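DUF574 domain-containing protein (Thermobifida fusca, PDB 2QE6) binds S-adenosylmethionine in a Rossmann-like domain and is probably a methyltransferase, although the substrate it would methylate is unknown. Local coordinates at residues L167-P172 and E218-R222; A204-L208 and E262-M266; S196-T200 and A221-I227; P21-R25 and D111-V116. The protein carries 1 engineered substitution. The contacts are given in a common frame with arbitrary orientation. Where two conformers were deposited one is given. Residue numbers count along the deposited sequence, not the author numbering.

Interaction 1 (L167-P172 and E218-R222). With SAM (S-adenosylmethionine), chain F.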
# COMPACT_ATOMS: atom_id res chain seq x y z
N LEU A 167 2.73 -2.56 -5.21
CA LEU A 167 2.85 -3.12 -6.58
C LEU A 167 4.30 -3.37 -6.98
O LEU A 167 4.59 -4.33 -7.69
CB LEU A 167 2.17 -2.22 -7.65
CG LEU A 167 2.13 -2.65 -9.14
CD1 LEU A 167 1.46 -4.01 -9.29
CD2 LEU A 167 1.41 -1.62 -10.10
N HIS A 168 5.20 -2.50 -6.54
CA HIS A 168 6.62 -2.62 -6.95
C HIS A 168 7.36 -3.76 -6.21
O HIS A 168 8.52 -3.99 -6.45
CB HIS A 168 7.36 -1.27 -6.78
CG HIS A 168 7.18 -0.61 -5.44
ND1 HIS A 168 6.15 0.25 -5.16
CD2 HIS A 168 7.89 -0.72 -4.29
CE1 HIS A 168 6.24 0.67 -3.91
NE2 HIS A 168 7.29 0.08 -3.36
N TYR A 169 6.67 -4.48 -5.31
CA TYR A 169 7.25 -5.69 -4.70
C TYR A 169 6.77 -6.97 -5.40
O TYR A 169 7.11 -8.07 -4.95
CB TYR A 169 6.94 -5.75 -3.18
CG TYR A 169 7.49 -4.55 -2.45
CD1 TYR A 169 8.86 -4.25 -2.49
CD2 TYR A 169 6.65 -3.67 -1.81
CE1 TYR A 169 9.36 -3.11 -1.89
CE2 TYR A 169 7.13 -2.54 -1.20
CZ TYR A 169 8.49 -2.27 -1.22
OH TYR A 169 8.92 -1.13 -0.61
N LEU A 170 5.97 -6.82 -6.47
CA LEU A 170 5.49 -7.97 -7.26
C LEU A 170 6.33 -8.06 -8.51
O LEU A 170 6.34 -7.15 -9.32
CB LEU A 170 3.99 -7.84 -7.63
CG LEU A 170 2.98 -7.77 -6.46
CD1 LEU A 170 1.52 -7.61 -6.94
CD2 LEU A 170 3.11 -8.98 -5.57
N SER A 171 6.98 -9.19 -8.70
CA SER A 171 7.91 -9.34 -9.82
C SER A 171 7.15 -9.49 -11.10
O SER A 171 5.97 -9.86 -11.08
CB SER A 171 8.83 -10.55 -9.62
OG SER A 171 8.10 -11.74 -9.48
N PRO A 172 7.83 -9.25 -12.23
CA PRO A 172 7.26 -9.51 -13.52
C PRO A 172 6.69 -10.92 -13.70
O PRO A 172 5.74 -11.09 -14.47
CB PRO A 172 8.46 -9.31 -14.47
CG PRO A 172 9.23 -8.31 -13.85
CD PRO A 172 9.17 -8.63 -12.38
N GLU A 218 12.92 -7.75 -3.58
CA GLU A 218 12.04 -7.39 -4.69
C GLU A 218 12.04 -5.88 -4.85
O GLU A 218 12.18 -5.18 -3.85
CB GLU A 218 10.60 -7.81 -4.37
CG GLU A 218 10.39 -9.32 -4.19
CD GLU A 218 10.52 -10.08 -5.48
OE1 GLU A 218 10.64 -9.42 -6.54
OE2 GLU A 218 10.58 -11.34 -5.42
N GLY A 219 11.89 -5.38 -6.08
CA GLY A 219 11.80 -3.90 -6.31
C GLY A 219 11.77 -3.58 -7.78
O GLY A 219 12.73 -3.82 -8.49
N TRP A 220 10.59 -3.18 -8.27
CA TRP A 220 10.36 -3.15 -9.72
C TRP A 220 9.69 -1.81 -10.04
O TRP A 220 8.57 -1.58 -9.66
CB TRP A 220 9.47 -4.35 -10.13
CG TRP A 220 10.00 -5.62 -9.67
CD1 TRP A 220 9.73 -6.27 -8.50
CD2 TRP A 220 10.97 -6.40 -10.34
NE1 TRP A 220 10.46 -7.42 -8.42
CE2 TRP A 220 11.24 -7.52 -9.53
CE3 TRP A 220 11.64 -6.25 -11.54
CZ2 TRP A 220 12.15 -8.49 -9.90
CZ3 TRP A 220 12.56 -7.23 -11.91
CH2 TRP A 220 12.79 -8.33 -11.07
N ALA A 221 10.42 -0.91 -10.68
CA ALA A 221 9.83 0.36 -11.09
C ALA A 221 9.08 0.15 -12.41
O ALA A 221 9.67 -0.28 -13.41
CB ALA A 221 10.94 1.44 -11.25
N ARG A 222 7.78 0.44 -12.43
CA ARG A 222 6.97 0.19 -13.64
C ARG A 222 6.65 1.51 -14.33
O ARG A 222 6.44 2.51 -13.67
CB ARG A 222 5.69 -0.59 -13.32
CG ARG A 222 5.96 -2.03 -13.04
CD ARG A 222 4.73 -2.94 -12.86
NE ARG A 222 5.19 -4.34 -12.86
CZ ARG A 222 5.57 -5.06 -11.80
NH1 ARG A 222 5.43 -4.62 -10.55
NH2 ARG A 222 6.02 -6.29 -12.00
N SAM F . 0.76 -0.16 2.11
CA SAM F . 1.56 0.73 3.04
C SAM F . 1.66 2.12 2.45
O SAM F . 1.80 3.09 3.18
OXT SAM F . 1.62 2.27 1.22
CB SAM F . 3.01 0.28 3.34
CG SAM F . 3.96 0.25 2.13
SD SAM F . 5.61 -0.48 2.44
CE SAM F . 5.33 -0.85 4.19
C5' SAM F . 5.23 -2.11 1.77
C4' SAM F . 4.54 -3.18 2.62
O4' SAM F . 4.16 -4.28 1.79
C3' SAM F . 5.44 -3.78 3.71
O3' SAM F . 4.82 -3.74 4.98
C2' SAM F . 5.74 -5.21 3.28
O2' SAM F . 6.05 -6.11 4.35
C1' SAM F . 4.48 -5.50 2.47
N9 SAM F . 4.73 -6.57 1.51
C8 SAM F . 5.61 -6.60 0.43
N7 SAM F . 5.49 -7.81 -0.19
C5 SAM F . 4.53 -8.52 0.47
C6 SAM F . 4.00 -9.80 0.25
N6 SAM F . 4.48 -10.56 -0.78
N1 SAM F . 3.01 -10.24 1.11
C2 SAM F . 2.53 -9.45 2.18
N3 SAM F . 3.07 -8.19 2.41
C4 SAM F . 4.05 -7.75 1.55

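Interaction 2 (A204-L208 and E262-M266). With SO4 (sulfate ion), chain C.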
# COMPACT_ATOMS: atom_id res chain seq x y z
N ALA A 204 17.02 8.28 -10.52
CA ALA A 204 16.80 7.79 -9.17
C ALA A 204 15.80 6.67 -9.11
O ALA A 204 15.77 5.94 -8.14
CB ALA A 204 16.32 8.91 -8.28
N GLN A 205 14.93 6.55 -10.12
CA GLN A 205 13.82 5.59 -10.03
C GLN A 205 14.34 4.16 -10.11
O GLN A 205 14.02 3.34 -9.28
CB GLN A 205 12.80 5.85 -11.14
CG GLN A 205 11.99 7.17 -10.92
CD GLN A 205 11.31 7.68 -12.17
OE1 GLN A 205 11.76 7.45 -13.31
NE2 GLN A 205 10.27 8.46 -11.97
N GLN A 206 15.18 3.91 -11.11
CA GLN A 206 15.77 2.58 -11.33
C GLN A 206 16.89 2.29 -10.31
O GLN A 206 17.09 1.15 -9.95
CB GLN A 206 16.27 2.43 -12.75
CG GLN A 206 15.15 2.18 -13.85
CD GLN A 206 14.41 0.81 -13.72
OE1 GLN A 206 14.82 -0.08 -12.98
NE2 GLN A 206 13.32 0.67 -14.47
N LYS A 207 17.58 3.32 -9.83
CA LYS A 207 18.55 3.17 -8.73
C LYS A 207 17.84 2.79 -7.45
O LYS A 207 18.28 1.92 -6.73
CB LYS A 207 19.34 4.46 -8.54
CG LYS A 207 20.59 4.29 -7.72
CD LYS A 207 21.47 5.56 -7.82
CE LYS A 207 22.84 5.33 -7.26
NZ LYS A 207 23.68 6.53 -7.49
N LEU A 208 16.70 3.41 -7.17
CA LEU A 208 15.90 3.03 -6.00
C LEU A 208 15.36 1.58 -6.09
O LEU A 208 15.48 0.78 -5.16
CB LEU A 208 14.75 4.01 -5.82
CG LEU A 208 13.86 3.62 -4.66
CD1 LEU A 208 14.67 3.43 -3.37
CD2 LEU A 208 12.69 4.65 -4.54
N GLU A 262 8.59 13.88 -5.27
CA GLU A 262 7.22 13.83 -5.79
C GLU A 262 7.13 13.09 -7.14
O GLU A 262 6.04 12.92 -7.69
CB GLU A 262 6.64 15.25 -5.88
CG GLU A 262 6.40 15.86 -4.50
CD GLU A 262 6.05 17.35 -4.58
OE1 GLU A 262 6.74 18.10 -5.29
OE2 GLU A 262 5.08 17.76 -3.92
N GLN A 263 8.27 12.65 -7.69
CA GLN A 263 8.26 11.92 -8.97
C GLN A 263 8.74 10.46 -8.91
O GLN A 263 9.06 9.84 -9.94
CB GLN A 263 9.10 12.67 -9.98
CG GLN A 263 8.48 14.01 -10.35
CD GLN A 263 9.43 14.83 -11.11
OE1 GLN A 263 9.34 14.90 -12.30
NE2 GLN A 263 10.39 15.42 -10.42
N LEU A 264 8.75 9.91 -7.70
CA LEU A 264 9.17 8.54 -7.46
C LEU A 264 8.02 7.52 -7.59
O LEU A 264 8.26 6.39 -7.95
CB LEU A 264 9.87 8.40 -6.07
CG LEU A 264 11.33 8.90 -6.01
CD1 LEU A 264 11.83 8.85 -4.54
CD2 LEU A 264 12.24 8.17 -6.95
N GLY A 265 6.79 7.92 -7.28
CA GLY A 265 5.65 7.02 -7.36
C GLY A 265 4.41 7.58 -8.00
O GLY A 265 4.22 8.81 -8.07
N MSE A 266 3.55 6.65 -8.47
CA MSE A 266 2.23 7.00 -9.02
C MSE A 266 1.13 6.29 -8.29
O MSE A 266 1.37 5.28 -7.68
CB MSE A 266 2.13 6.68 -10.51
CG MSE A 266 2.97 7.60 -11.35
SE MSE A 266 2.44 7.78 -13.15
CE MSE A 266 3.64 9.15 -13.72
S SO4 C . 12.93 -3.22 -15.77
O1 SO4 C . 14.17 -3.77 -15.20
O2 SO4 C . 11.94 -4.31 -15.81
O3 SO4 C . 12.34 -2.14 -14.91
O4 SO4 C . 13.25 -2.72 -17.13

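Interaction 3 (S196-T200 and A221-I227)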
# COMPACT_ATOMS: atom_id res chain seq x y z
N SER A 196 2.70 2.76 -6.75
CA SER A 196 3.85 2.03 -7.24
C SER A 196 4.99 3.00 -7.50
O SER A 196 4.77 4.08 -8.01
CB SER A 196 3.52 1.35 -8.55
OG SER A 196 4.68 0.66 -9.10
N LEU A 197 6.20 2.55 -7.20
CA LEU A 197 7.39 3.11 -7.77
C LEU A 197 7.26 3.13 -9.30
O LEU A 197 6.89 2.12 -9.92
CB LEU A 197 8.58 2.26 -7.31
CG LEU A 197 10.02 2.61 -7.69
CD1 LEU A 197 10.42 4.06 -7.29
CD2 LEU A 197 10.89 1.57 -7.03
N VAL A 198 7.60 4.28 -9.90
CA VAL A 198 7.33 4.51 -11.34
C VAL A 198 8.65 4.73 -12.06
O VAL A 198 9.62 5.19 -11.47
CB VAL A 198 6.33 5.72 -11.58
CG1 VAL A 198 6.99 7.06 -11.28
CG2 VAL A 198 5.76 5.67 -13.02
N ASP A 199 8.73 4.30 -13.31
CA ASP A 199 9.84 4.62 -14.21
C ASP A 199 9.25 5.60 -15.24
O ASP A 199 8.49 5.20 -16.12
CB ASP A 199 10.38 3.37 -14.92
CG ASP A 199 11.61 3.64 -15.78
OD1 ASP A 199 11.92 4.80 -16.05
OD2 ASP A 199 12.25 2.67 -16.22
N THR A 200 9.63 6.87 -15.12
CA THR A 200 9.37 7.87 -16.13
C THR A 200 10.72 8.39 -16.65
O THR A 200 10.83 9.54 -17.07
CB THR A 200 8.48 9.01 -15.59
OG1 THR A 200 9.09 9.57 -14.45
CG2 THR A 200 7.07 8.49 -15.19
N ALA A 221 10.42 -0.91 -10.68
CA ALA A 221 9.83 0.36 -11.09
C ALA A 221 9.08 0.15 -12.41
O ALA A 221 9.67 -0.28 -13.41
CB ALA A 221 10.94 1.44 -11.25
N ARG A 222 7.78 0.44 -12.43
CA ARG A 222 6.97 0.19 -13.64
C ARG A 222 6.65 1.51 -14.33
O ARG A 222 6.44 2.51 -13.67
CB ARG A 222 5.69 -0.59 -13.32
CG ARG A 222 5.96 -2.03 -13.04
CD ARG A 222 4.73 -2.94 -12.86
NE ARG A 222 5.19 -4.34 -12.86
CZ ARG A 222 5.57 -5.06 -11.80
NH1 ARG A 222 5.43 -4.62 -10.55
NH2 ARG A 222 6.02 -6.29 -12.00
N THR A 223 6.68 1.52 -15.65
CA THR A 223 6.23 2.70 -16.39
C THR A 223 4.77 3.04 -16.07
O THR A 223 4.03 2.20 -15.61
CB THR A 223 6.34 2.52 -17.88
OG1 THR A 223 5.39 1.53 -18.29
CG2 THR A 223 7.76 2.10 -18.29
N PRO A 224 4.34 4.29 -16.33
CA PRO A 224 2.90 4.59 -16.15
C PRO A 224 1.96 3.64 -16.89
O PRO A 224 0.94 3.27 -16.35
CB PRO A 224 2.79 6.02 -16.68
CG PRO A 224 4.15 6.59 -16.45
CD PRO A 224 5.09 5.49 -16.72
N GLU A 225 2.32 3.23 -18.09
CA GLU A 225 1.49 2.34 -18.88
C GLU A 225 1.45 0.94 -18.26
O GLU A 225 0.41 0.28 -18.27
CB GLU A 225 2.03 2.26 -20.30
CG GLU A 225 2.00 3.62 -21.08
CD GLU A 225 2.97 4.77 -20.59
OE1 GLU A 225 4.08 4.54 -20.01
OE2 GLU A 225 2.60 5.95 -20.81
N GLU A 226 2.59 0.46 -17.75
CA GLU A 226 2.66 -0.84 -17.06
C GLU A 226 1.86 -0.85 -15.75
O GLU A 226 1.21 -1.84 -15.42
CB GLU A 226 4.11 -1.25 -16.83
CG GLU A 226 4.75 -1.77 -18.11
CD GLU A 226 4.12 -3.11 -18.54
OE1 GLU A 226 4.28 -4.09 -17.76
OE2 GLU A 226 3.44 -3.17 -19.63
N ILE A 227 1.84 0.27 -15.05
CA ILE A 227 1.00 0.41 -13.86
C ILE A 227 -0.48 0.34 -14.28
O ILE A 227 -1.26 -0.45 -13.72
CB ILE A 227 1.30 1.71 -13.08
CG1 ILE A 227 2.73 1.66 -12.53
CG2 ILE A 227 0.28 1.92 -12.00
CD1 ILE A 227 3.29 2.97 -12.00
O HOH W 1 5.72 -1.68 -9.95

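Interaction 4 (P21-R25 and D111-V116). With SAM (S-adenosylmethionine), chain F.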
# COMPACT_ATOMS: atom_id res chain seq x y z
N PRO A 21 17.15 -6.21 7.46
CA PRO A 21 16.02 -5.29 7.33
C PRO A 21 14.79 -5.95 6.77
O PRO A 21 14.90 -6.97 6.09
CB PRO A 21 16.54 -4.25 6.33
CG PRO A 21 17.53 -4.96 5.50
CD PRO A 21 18.21 -5.96 6.47
N THR A 22 13.61 -5.39 7.03
CA THR A 22 12.39 -5.80 6.33
C THR A 22 11.76 -4.58 5.64
O THR A 22 11.99 -3.44 6.05
CB THR A 22 11.35 -6.41 7.26
OG1 THR A 22 10.63 -5.36 7.91
CG2 THR A 22 11.98 -7.33 8.33
N ILE A 23 10.92 -4.84 4.66
CA ILE A 23 10.22 -3.78 3.92
C ILE A 23 9.38 -2.92 4.83
O ILE A 23 9.50 -1.69 4.81
CB ILE A 23 9.34 -4.32 2.75
CG1 ILE A 23 10.23 -5.02 1.68
CG2 ILE A 23 8.61 -3.14 2.10
CD1 ILE A 23 9.48 -6.04 0.68
N ALA A 24 8.57 -3.55 5.66
CA ALA A 24 7.71 -2.78 6.55
C ALA A 24 8.49 -1.85 7.47
O ALA A 24 8.11 -0.69 7.64
CB ALA A 24 6.80 -3.71 7.39
N ARG A 25 9.56 -2.37 8.06
CA ARG A 25 10.37 -1.64 9.02
C ARG A 25 11.18 -0.52 8.43
O ARG A 25 11.31 0.55 9.02
CB ARG A 25 11.27 -2.58 9.80
CG ARG A 25 10.48 -3.55 10.64
CD ARG A 25 11.35 -4.73 11.07
NE ARG A 25 10.55 -5.94 11.28
CZ ARG A 25 11.05 -7.11 11.64
NH1 ARG A 25 12.37 -7.26 11.81
NH2 ARG A 25 10.24 -8.15 11.83
N ASP A 111 -0.21 -8.34 6.07
CA ASP A 111 1.20 -8.06 5.86
C ASP A 111 2.02 -9.30 6.14
O ASP A 111 1.64 -10.14 6.90
CB ASP A 111 1.69 -6.87 6.70
CG ASP A 111 2.92 -6.17 6.06
OD1 ASP A 111 4.04 -6.67 6.18
OD2 ASP A 111 2.76 -5.10 5.46
N ILE A 112 3.15 -9.40 5.47
CA ILE A 112 4.06 -10.53 5.62
C ILE A 112 4.97 -10.39 6.87
O ILE A 112 5.40 -11.37 7.44
CB ILE A 112 4.92 -10.73 4.33
CG1 ILE A 112 5.74 -12.02 4.39
CG2 ILE A 112 5.81 -9.49 4.07
CD1 ILE A 112 4.92 -13.26 4.57
N ASP A 113 5.26 -9.16 7.27
CA ASP A 113 6.07 -8.90 8.46
C ASP A 113 5.24 -9.21 9.69
O ASP A 113 4.29 -8.54 9.93
CB ASP A 113 6.52 -7.40 8.49
CG ASP A 113 7.63 -7.14 9.49
OD1 ASP A 113 7.70 -7.90 10.50
OD2 ASP A 113 8.42 -6.16 9.30
N PRO A 114 5.66 -10.20 10.50
CA PRO A 114 4.97 -10.50 11.74
C PRO A 114 4.88 -9.34 12.73
O PRO A 114 4.02 -9.37 13.60
CB PRO A 114 5.80 -11.62 12.35
CG PRO A 114 6.99 -11.76 11.54
CD PRO A 114 6.79 -11.11 10.25
N MSE A 115 5.78 -8.36 12.65
CA MSE A 115 5.66 -7.20 13.51
C MSE A 115 4.34 -6.43 13.31
O MSE A 115 3.86 -5.81 14.26
CB MSE A 115 6.85 -6.23 13.37
CG MSE A 115 6.93 -5.27 14.57
SE MSE A 115 8.38 -4.04 14.32
CE MSE A 115 9.79 -5.33 14.73
N VAL A 116 3.78 -6.46 12.11
CA VAL A 116 2.51 -5.78 11.80
C VAL A 116 1.39 -6.42 12.62
O VAL A 116 0.62 -5.74 13.35
CB VAL A 116 2.21 -5.81 10.25
CG1 VAL A 116 0.83 -5.23 9.91
CG2 VAL A 116 3.28 -5.06 9.48
N SAM F . 0.76 -0.16 2.11
CA SAM F . 1.56 0.73 3.04
C SAM F . 1.66 2.12 2.45
O SAM F . 1.80 3.09 3.18
OXT SAM F . 1.62 2.27 1.22
CB SAM F . 3.01 0.28 3.34
CG SAM F . 3.96 0.25 2.13
SD SAM F . 5.61 -0.48 2.44
CE SAM F . 5.33 -0.85 4.19
C5' SAM F . 5.23 -2.11 1.77
C4' SAM F . 4.54 -3.18 2.62
O4' SAM F . 4.16 -4.28 1.79
C3' SAM F . 5.44 -3.78 3.71
O3' SAM F . 4.82 -3.74 4.98
C2' SAM F . 5.74 -5.21 3.28
O2' SAM F . 6.05 -6.11 4.35
C1' SAM F . 4.48 -5.50 2.47
N9 SAM F . 4.73 -6.57 1.51
C8 SAM F . 5.61 -6.60 0.43
N7 SAM F . 5.49 -7.81 -0.19
C5 SAM F . 4.53 -8.52 0.47
C6 SAM F . 4.00 -9.80 0.25
N6 SAM F . 4.48 -10.56 -0.78
N1 SAM F . 3.01 -10.24 1.11
C2 SAM F . 2.53 -9.45 2.18
N3 SAM F . 3.07 -8.19 2.41
C4 SAM F . 4.05 -7.75 1.55

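Interaction 1 (L167-P172 and E218-R222)
The indole of Trp220 lies flat against the turn Ser171-Pro172, with Pro172 CD 3.4 Å from the centroid of its six-membered ring and Ser171 CA 3.8 Å from that of its five-membered ring, two CH-pi contacts on one face. Its NE1 donates to Glu218 OE1 at 2.8 Å, a bond within its own segment, while the main chain is tied by Trp220 N to His168 O at 2.9 Å. Both segments are loops of a Rossmann-like methyltransferase domain: 167-172 opens with a 3-10 turn after strand 160-163, and the loop 218-222 follows helix 203-216. Within the 3-10 turn, Tyr169 CE2 packs 3.6 Å from C5' of S-adenosylmethionine, so the 167-172 loop also contributes Tyr169 to the cofactor pocket. Arg222 reaches toward the 167-172 loop in an extended conformation, and its NH1 and NH2 both donate to Leu170 O, at 3.0 and 2.8 Å, satisfying a carbonyl that no longer belongs to the 3-10 turn.

Interaction 2 (A204-L208 and E262-M266)
Gln263 enters the contact through its backbone: its O accepts a hydrogen bond from Gln205 NE2 at 2.7 Å, while its own carboxamide NE2 bonds to Ser259 O. The carboxamide of Gln205 thus bridges two loops, because its OE1 accepts from the backbone N atoms of Thr200 and Leu202, just ahead of the helix to which Gln205 belongs. Leu264, next in sequence, supplies the apolar half. Its CD2 lies 4.1 Å from Gln205 CG and 4.4 Å from Ala204 CB, and its CD1 is 4.3 Å from Leu208 CD2, so the isobutyl group rests against the helix surface formed by Ala204, Gln205 and Leu208, one turn apart at its ends. These separations are loose, and the two segments bury just 191 Å² together. At Gly265 the chain enters strand 265-271, and Met266, a selenomethionine out of reach of the 204-208 segment, packs on Val241 and Tyr243 of strand 235-243. The contact therefore joins the first turns of helix 203-216 to the loop that leads into strand 265-271, which runs antiparallel between strands 191-197 and 235-243, with helix 54-75 touching both Leu208 and Leu264.

Interaction 3 (S196-T200 and A221-I227)
Two backbone hydrogen bonds hold these segments together: Arg222 N donates to Leu197 O at 3.1 Å, and Arg222 O accepts from Asp199 N at 2.9 Å. Together they form a single beta bridge between Val198 and Arg222, where strand 191-197 of the Rossmann-like sheet runs out and the chain returning from helix 203-216 approaches helix 224-229. Two CA-H...O contacts accompany it, Val198 CA to Arg222 O at 3.2 Å and Thr223 CA to Asp199 O at 3.4 Å. Immediately beyond the bridge, Thr223 is the N-cap of helix 224-229, its OG1 accepting from Glu226 N at 3.0 Å, so the extended backbone passes directly into a helix. The CA-to-CB bond of Arg222 points away from 196-200, and its guanidinium hydrogen-bonds to Leu170 O.

The packing divides around the bridge. Val198 CG2 sits 3.8 Å from both Pro224 CD and Ile227 CD1, and Ile227 CD1 also reaches Ser196 CB at 3.8 Å, packing the first turn of the helix against the strand end. Leu197 CG meets Ala221 CB at 3.9 Å, beside Leu208 and Ala209 of helix 203-216. Farther out, Thr200 CG2 lies 3.7 Å from Pro224 CG. One water links the segments, donating to Ser196 OG at 2.7 Å and accepting from Arg222 NH1 at 3.0 Å.

Interaction 4 (P21-R25 and D111-V116)
This is a buried, mainly polar contact between the N-termini of two helices, 23-30 and 114-124, beside the ribose of S-adenosylmethionine. Asp113 is its centre. Its carboxylate forms a salt bridge with Arg25, NH2 lying 2.9 Å from OD1, and a weak hydrogen bond from Arg25 NE reaches OD2, also at 2.9 Å; Thr22 OG1 donates to the same OD2 at 2.7 Å. Both Thr22 and Asp113 are N-caps as well: Thr22 OG1 accepts from Arg25 N at 3.2 Å, and Asp113 OD1 from Met115 N at 2.9 Å, so one set of side chains both starts the helices and ties them together. CE of Met115, a selenomethionine, covers one face of the Arg25 guanidinium, 3.6 Å from NE, and Ala24 CB packs 3.5 Å from Asp113 OD2.

Asp111 binds the ribose of the cofactor. Its OD1 and OD2 accept from O2' and O3' of S-adenosylmethionine at 2.8 and 2.5 Å, the ribose recognition by an acidic residue at the end of the second strand that is familiar in Rossmann-like methyltransferases. OD1 also accepts from Asp113 N at 3.0 Å, an Asx turn leading to the N-cap. Ala24 CB closes on the ribose, 3.1 Å from O3'. Asp111 ends strand 106-111, paired with strand 130-134, while helix 38-48 touches Arg25 and helix 203-216 meets Ile23.

How the interactions relate
Interaction 4 is the buried contact of the four; interactions 1, 2 and 3 are partly buried and lie on one side of the chain's centre. Interactions 1 and 3 share Ala221 and Arg222: the guanidinium of Arg222 bonds to the 167-172 loop, while its backbone N and O bridge to the end of strand 191-197. Interactions 2 and 3 reach neighbouring strands of the same sheet and meet where Gln205 and Gln206 approach Thr200 and Asp199. Interactions 1 and 4 both touch S-adenosylmethionine. Charge dominates near the ribose, aromatic and guanidinium contacts the loops, a beta bridge and helix cap interaction 3, and sparse apolar packing with one side-chain amide to backbone carbonyl hydrogen bond interaction 2.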